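Local coordinates for protein toluene, o-xylene monooxygenase oxygenase subunit (Pseudomonas stutzeri, PDB 2INC) that forms part of the oxygenase component of toluene/o-xylene monooxygenase, which hydroxylates aromatic hydrocarbons, and is probably a helical partner of the subunit that carries the active site, at residues L106-V111 / P174-G179; F117-R122 / K180-V185. All blocks are in the same frame, centred on the assembly; numbering follows the deposited sequence.

How the contacts relate
Contact 1 and contact 2 lie side by side in this predominantly helical chain without strands, their centres about 12 Å apart and on the same side of the chain's centre. They share two connected runs: helix 108-117 is joined to helix 121-138 by a short turn, and the loop after helix 142-172 leads into helix 182-188. Their segments alternate in sequence, 106-111, 117-122, 174-179 and 180-185. Phe178 CD1 of contact 1 also meets Thr119 CG2 of contact 2 at 3.7 Å. The run after helix 142-172 is thus fastened at both its parts to the helix-turn-helix run 108-138, and at buried contact 2 Arg122 continues to another protein's chain.

Contact 1 of 2, residues L106-V111 / P174-G179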
loop_
_atom_site.group_PDB
_atom_site.type_symbol
_atom_site.label_atom_id
_atom_site.label_comp_id
_atom_site.label_asym_id
_atom_site.label_seq_id
_atom_site.Cartn_x
_atom_site.Cartn_y
_atom_site.Cartn_z
ATOM N N LEU B 106 10.887 -41.682 4.994
ATOM C CA LEU B 106 12.098 -41.733 5.843
ATOM C C LEU B 106 12.198 -43.107 6.498
ATOM O O LEU B 106 11.157 -43.731 6.791
ATOM C CB LEU B 106 11.997 -40.674 6.962
ATOM C CG LEU B 106 11.663 -39.216 6.597
ATOM C CD1 LEU B 106 11.325 -38.359 7.864
ATOM C CD2 LEU B 106 12.817 -38.631 5.779
ATOM N N THR B 107 13.419 -43.572 6.769
ATOM C CA THR B 107 13.574 -44.898 7.421
ATOM C C THR B 107 13.261 -44.862 8.921
ATOM O O THR B 107 13.305 -43.798 9.551
ATOM C CB THR B 107 14.983 -45.434 7.310
ATOM O OG1 THR B 107 15.883 -44.561 8.015
ATOM C CG2 THR B 107 15.425 -45.544 5.844
ATOM N N ARG B 108 12.994 -46.022 9.518
ATOM C CA ARG B 108 12.692 -46.046 10.955
ATOM C C ARG B 108 13.885 -45.505 11.753
ATOM O O ARG B 108 13.706 -44.771 12.755
ATOM C CB ARG B 108 12.379 -47.485 11.419
ATOM C CG ARG B 108 12.017 -47.577 12.913
ATOM C CD ARG B 108 10.846 -46.597 13.281
ATOM N NE ARG B 108 10.633 -46.452 14.728
ATOM C CZ ARG B 108 9.482 -46.102 15.301
ATOM N NH1 ARG B 108 8.387 -45.846 14.573
ATOM N NH2 ARG B 108 9.420 -46.015 16.627
ATOM N N GLU B 109 15.098 -45.873 11.314
ATOM C CA GLU B 109 16.318 -45.485 11.995
ATOM C C GLU B 109 16.516 -43.951 11.963
ATOM O O GLU B 109 16.906 -43.336 12.970
ATOM C CB GLU B 109 17.524 -46.177 11.367
ATOM C CG GLU B 109 17.551 -47.731 11.579
ATOM C CD GLU B 109 16.703 -48.579 10.541
ATOM O OE1 GLU B 109 16.722 -49.844 10.682
ATOM O OE2 GLU B 109 16.024 -48.021 9.625
ATOM N N TRP B 110 16.270 -43.343 10.808
ATOM C CA TRP B 110 16.343 -41.867 10.719
ATOM C C TRP B 110 15.261 -41.201 11.591
ATOM O O TRP B 110 15.509 -40.240 12.336
ATOM C CB TRP B 110 16.207 -41.394 9.268
ATOM C CG TRP B 110 16.276 -39.902 9.198
ATOM C CD1 TRP B 110 15.294 -39.034 8.853
ATOM C CD2 TRP B 110 17.424 -39.122 9.483
ATOM N NE1 TRP B 110 15.759 -37.726 8.926
ATOM C CE2 TRP B 110 17.073 -37.765 9.303
ATOM C CE3 TRP B 110 18.728 -39.436 9.873
ATOM C CZ2 TRP B 110 17.990 -36.724 9.523
ATOM C CZ3 TRP B 110 19.637 -38.388 10.090
ATOM C CH2 TRP B 110 19.260 -37.062 9.920
ATOM N N VAL B 111 14.054 -41.715 11.529
ATOM C CA VAL B 111 13.007 -41.196 12.383
ATOM C C VAL B 111 13.453 -41.176 13.862
ATOM O O VAL B 111 13.253 -40.197 14.591
ATOM C CB VAL B 111 11.694 -41.964 12.185
ATOM C CG1 VAL B 111 10.676 -41.661 13.306
ATOM C CG2 VAL B 111 11.066 -41.601 10.825
ATOM N N PRO B 174 3.189 -41.580 15.392
ATOM C CA PRO B 174 2.597 -41.288 16.693
ATOM C C PRO B 174 3.143 -42.111 17.849
ATOM O O PRO B 174 2.892 -41.762 19.034
ATOM C CB PRO B 174 1.124 -41.609 16.503
ATOM C CG PRO B 174 0.908 -41.737 15.065
ATOM C CD PRO B 174 2.201 -42.113 14.441
ATOM N N ASP B 175 3.849 -43.193 17.538
ATOM C CA ASP B 175 4.418 -44.048 18.582
ATOM C C ASP B 175 5.797 -43.586 19.050
ATOM O O ASP B 175 6.341 -44.114 20.015
ATOM C CB ASP B 175 4.463 -45.533 18.116
ATOM C CG ASP B 175 5.420 -45.781 16.872
ATOM O OD1 ASP B 175 6.041 -46.882 16.813
ATOM O OD2 ASP B 175 5.542 -44.917 15.945
ATOM N N VAL B 176 6.374 -42.598 18.383
ATOM C CA VAL B 176 7.762 -42.203 18.700
ATOM C C VAL B 176 7.849 -41.262 19.939
ATOM O O VAL B 176 8.884 -41.203 20.625
ATOM C CB VAL B 176 8.445 -41.580 17.444
ATOM C CG1 VAL B 176 9.814 -41.032 17.766
ATOM C CG2 VAL B 176 8.572 -42.630 16.342
ATOM N N GLY B 177 6.742 -40.572 20.243
ATOM C CA GLY B 177 6.704 -39.555 21.311
ATOM C C GLY B 177 7.158 -38.153 20.881
ATOM O O GLY B 177 7.414 -37.289 21.746
ATOM N N PHE B 178 7.288 -37.905 19.578
ATOM C CA PHE B 178 7.523 -36.530 19.103
ATOM C C PHE B 178 6.541 -35.598 19.800
ATOM O O PHE B 178 5.339 -35.873 19.839
ATOM C CB PHE B 178 7.294 -36.416 17.604
ATOM C CG PHE B 178 8.319 -37.047 16.788
ATOM C CD1 PHE B 178 9.587 -36.512 16.742
ATOM C CD2 PHE B 178 8.028 -38.194 16.015
ATOM C CE1 PHE B 178 10.576 -37.067 15.936
ATOM C CE2 PHE B 178 9.001 -38.745 15.196
ATOM C CZ PHE B 178 10.277 -38.194 15.152
ATOM N N GLY B 179 7.034 -34.474 20.317
ATOM C CA GLY B 179 6.164 -33.517 21.015
ATOM C C GLY B 179 6.088 -33.773 22.515
ATOM O O GLY B 179 5.974 -32.815 23.327
#
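Arg108 and Asp175 provide the charged part of this contact, reaching toward each other tip to tip. Arg108 NH1 stands 3.3 Å from Asp175 OD2, and the N-H points almost straight at the oxygen, at 176°. The acceptor lies in the guanidinium plane and is approached on its syn side. A second bond, from Arg108 NH1 to Asp175 OD1 at 3.4 Å, is weak. With guanidinium and carboxylate planes 55° apart, the pair is not a flat two-pronged bridge: one nitrogen serves both oxygens. Arg108 NE has a further, weak and long ion pair with Glu112, one turn along the same helix.

Apolar contacts continue from the salt bridge toward the interior. Val176 CG2 lies over one face of the Arg108 guanidinium, 3.5 Å from Arg108 NH2, while the carboxylate occupies the edge. Val176 CG2 is also 3.8 Å from Val111 CG1. The rotation that sets Val111 CG1 anti to its backbone N (chi1 166°) puts this methyl where it meets both Val176 and Phe178. Val111 CG1 approaches Phe178 CE2 at 3.9 Å, the two side chains crossing at about a right angle. Val176 CG1 sits 3.5 Å above the Phe178 ring plane, offset toward the rim, so one valine bridges the arginine, the helix and the phenylalanine.

At the helix start, Thr107 is the N-cap: Thr107 OG1 accepts from Trp110 N at 3.1 Å, a capping bond that closes the first turn, from which Arg108 and Val111 reach the loop.

The contact thus lays the loop following helix 142-172 along the beginning of helix 108-117. Phe178 reaches further, onto Ala115 of that helix and onto Leu169 and Ala170 of helix 142-172, while Trp110 packs on Leu234 and Ala235 of helix 208-237.

Contact 2 of 2, residues F117-R122 / K180-V185; sequences FYTPAR and KRERDV
Glu182 meets Thr119 and Arg122 through its two carboxylate oxygens, dividing the polar work between them. Thr119 OG1 donates to Glu182 OE1 at 2.6 Å, a short bond received on the anti side of the carboxylate. Arg122 NH1 donates to Glu182 OE2 at 3.0 Å with an N-H angle of 159°, forming a salt bridge. This donor stands well above the carboxylate plane (55° out of it). The bend at chi2 (77°) leaves Glu182 CD 3.4 Å from both Thr119 OG1 and Arg122 NH1, between the two donors. OE1 also accepts from the backbone N of Gly179, which further restrains rotation of the group. Arg122 has its stronger partner through NE, which donates to the backbone of another protein's chain.

Packing contacts make up the rest of the interface. Glu182 CB lies over one face of the Arg122 guanidinium, and Glu182 CG approaches Pro120 N at 3.4 Å. Beside them, Pro120 CG packs on Val185 CG1 at 3.6 Å. An alanine at Glu182 would probably leave the Thr119 hydroxyl and Arg122 NH1 without this acceptor and open a gap against Pro120.

The type I turn from Tyr118 to Ala121, which presents Thr119 and Pro120 between helices 108-117 and 121-138, is thereby held to the N-terminal part of helix 182-188. Helix 190-202 packs on this region through Trp192, which touches both Pro120 and Val185, while Thr119 rests on Thr166 and Leu169 of helix 142-172.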
loop_
_atom_site.group_PDB
_atom_site.type_symbol
_atom_site.label_atom_id
_atom_site.label_comp_id
_atom_site.label_asym_id
_atom_site.label_seq_id
_atom_site.Cartn_x
_atom_site.Cartn_y
_atom_site.Cartn_z
ATOM N N PHE B 117 17.975 -36.119 18.038
ATOM C CA PHE B 117 18.867 -35.036 17.646
ATOM C C PHE B 117 18.226 -33.824 17.002
ATOM O O PHE B 117 18.896 -32.777 16.899
ATOM C CB PHE B 117 19.893 -35.554 16.653
ATOM C CG PHE B 117 20.836 -36.564 17.248
ATOM C CD1 PHE B 117 21.902 -36.147 18.038
ATOM C CD2 PHE B 117 20.618 -37.938 17.066
ATOM C CE1 PHE B 117 22.786 -37.091 18.602
ATOM C CE2 PHE B 117 21.494 -38.886 17.627
ATOM C CZ PHE B 117 22.603 -38.445 18.386
ATOM N N TYR B 118 16.980 -33.963 16.548
ATOM C CA TYR B 118 16.306 -32.813 15.907
ATOM C C TYR B 118 15.235 -32.126 16.743
ATOM O O TYR B 118 15.370 -30.957 17.102
ATOM C CB TYR B 118 15.797 -33.225 14.499
ATOM C CG TYR B 118 14.978 -32.109 13.860
ATOM C CD1 TYR B 118 13.604 -32.235 13.682
ATOM C CD2 TYR B 118 15.589 -30.934 13.481
ATOM C CE1 TYR B 118 12.847 -31.211 13.121
ATOM C CE2 TYR B 118 14.835 -29.888 12.928
ATOM C CZ TYR B 118 13.481 -30.051 12.745
ATOM O OH TYR B 118 12.745 -29.028 12.178
ATOM N N THR B 119 14.176 -32.834 17.104
ATOM C CA THR B 119 13.094 -32.154 17.755
ATOM C C THR B 119 13.411 -31.486 19.123
ATOM O O THR B 119 12.790 -30.437 19.435
ATOM C CB THR B 119 11.826 -32.982 17.767
ATOM O OG1 THR B 119 12.090 -34.165 18.463
ATOM C CG2 THR B 119 11.428 -33.340 16.297
ATOM N N PRO B 120 14.343 -32.052 19.938
ATOM C CA PRO B 120 14.667 -31.344 21.184
ATOM C C PRO B 120 15.311 -30.001 21.000
ATOM O O PRO B 120 15.393 -29.234 21.951
ATOM C CB PRO B 120 15.646 -32.275 21.913
ATOM C CG PRO B 120 15.393 -33.613 21.339
ATOM C CD PRO B 120 15.003 -33.383 19.904
ATOM N N ALA B 121 15.746 -29.693 19.791
ATOM C CA ALA B 121 16.288 -28.377 19.510
ATOM C C ALA B 121 15.266 -27.236 19.756
ATOM O O ALA B 121 15.678 -26.081 19.803
ATOM C CB ALA B 121 16.833 -28.315 18.096
ATOM N N ARG B 122 13.972 -27.533 19.980
ATOM C CA ARG B 122 13.051 -26.449 20.320
ATOM C C ARG B 122 13.528 -25.751 21.621
ATOM O O ARG B 122 13.392 -24.526 21.769
ATOM C CB ARG B 122 11.589 -26.915 20.379
ATOM C CG ARG B 122 11.150 -27.625 21.670
ATOM C CD ARG B 122 9.629 -27.717 21.682
ATOM N NE ARG B 122 9.176 -28.468 22.871
ATOM C CZ ARG B 122 8.918 -29.755 22.850
ATOM N NH1 ARG B 122 9.009 -30.410 21.691
ATOM N NH2 ARG B 122 8.512 -30.370 23.953
ATOM N N LYS B 180 6.176 -35.050 22.908
ATOM C CA LYS B 180 6.044 -35.436 24.314
ATOM C C LYS B 180 7.394 -35.638 24.999
ATOM O O LYS B 180 7.556 -35.299 26.157
ATOM C CB LYS B 180 5.215 -36.707 24.425
ATOM C CG LYS B 180 3.770 -36.440 24.185
ATOM C CD LYS B 180 2.951 -37.720 24.221
ATOM C CE LYS B 180 1.574 -37.474 23.630
ATOM N NZ LYS B 180 0.966 -38.750 23.122
ATOM N N ARG B 181 8.379 -36.149 24.267
ATOM C CA ARG B 181 9.601 -36.558 24.907
ATOM C C ARG B 181 10.743 -35.573 24.926
ATOM O O ARG B 181 11.775 -35.851 25.576
ATOM C CB ARG B 181 10.098 -37.845 24.261
ATOM C CG ARG B 181 9.738 -38.972 25.103
ATOM C CD ARG B 181 8.513 -39.559 24.601
ATOM N NE ARG B 181 8.818 -40.922 24.224
ATOM C CZ ARG B 181 7.938 -41.906 24.366
ATOM N NH1 ARG B 181 6.728 -41.618 24.859
ATOM N NH2 ARG B 181 8.271 -43.156 24.040
ATOM N N GLU B 182 10.611 -34.443 24.220
ATOM C CA GLU B 182 11.819 -33.640 23.956
ATOM C C GLU B 182 12.369 -33.063 25.254
ATOM O O GLU B 182 13.566 -32.882 25.393
ATOM C CB GLU B 182 11.522 -32.480 22.998
ATOM C CG GLU B 182 11.434 -32.927 21.551
ATOM C CD GLU B 182 10.114 -33.627 21.197
ATOM O OE1 GLU B 182 10.118 -34.381 20.186
ATOM O OE2 GLU B 182 9.097 -33.400 21.885
ATOM N N ARG B 183 11.498 -32.712 26.185
ATOM C CA ARG B 183 12.042 -32.084 27.418
ATOM C C ARG B 183 12.987 -33.069 28.168
ATOM O O ARG B 183 14.019 -32.703 28.701
ATOM C CB ARG B 183 10.907 -31.640 28.338
ATOM C CG ARG B 183 11.435 -30.924 29.611
ATOM C CD ARG B 183 10.305 -30.382 30.405
ATOM N NE ARG B 183 10.737 -29.749 31.663
ATOM C CZ ARG B 183 9.950 -28.960 32.398
ATOM N NH1 ARG B 183 8.720 -28.696 32.018
ATOM N NH2 ARG B 183 10.418 -28.405 33.503
ATOM N N ASP B 184 12.588 -34.318 28.228
ATOM C CA ASP B 184 13.385 -35.325 28.907
ATOM C C ASP B 184 14.673 -35.607 28.132
ATOM O O ASP B 184 15.727 -35.854 28.699
ATOM C CB ASP B 184 12.537 -36.542 28.998
ATOM C CG ASP B 184 11.506 -36.409 30.081
ATOM O OD1 ASP B 184 11.780 -35.684 31.082
ATOM O OD2 ASP B 184 10.453 -37.036 29.961
ATOM N N VAL B 185 14.597 -35.579 26.825
ATOM C CA VAL B 185 15.834 -35.706 26.039
ATOM C C VAL B 185 16.770 -34.515 26.334
ATOM O O VAL B 185 17.916 -34.707 26.706
ATOM C CB VAL B 185 15.536 -35.794 24.530
ATOM C CG1 VAL B 185 16.817 -35.951 23.732
ATOM C CG2 VAL B 185 14.683 -36.991 24.238
#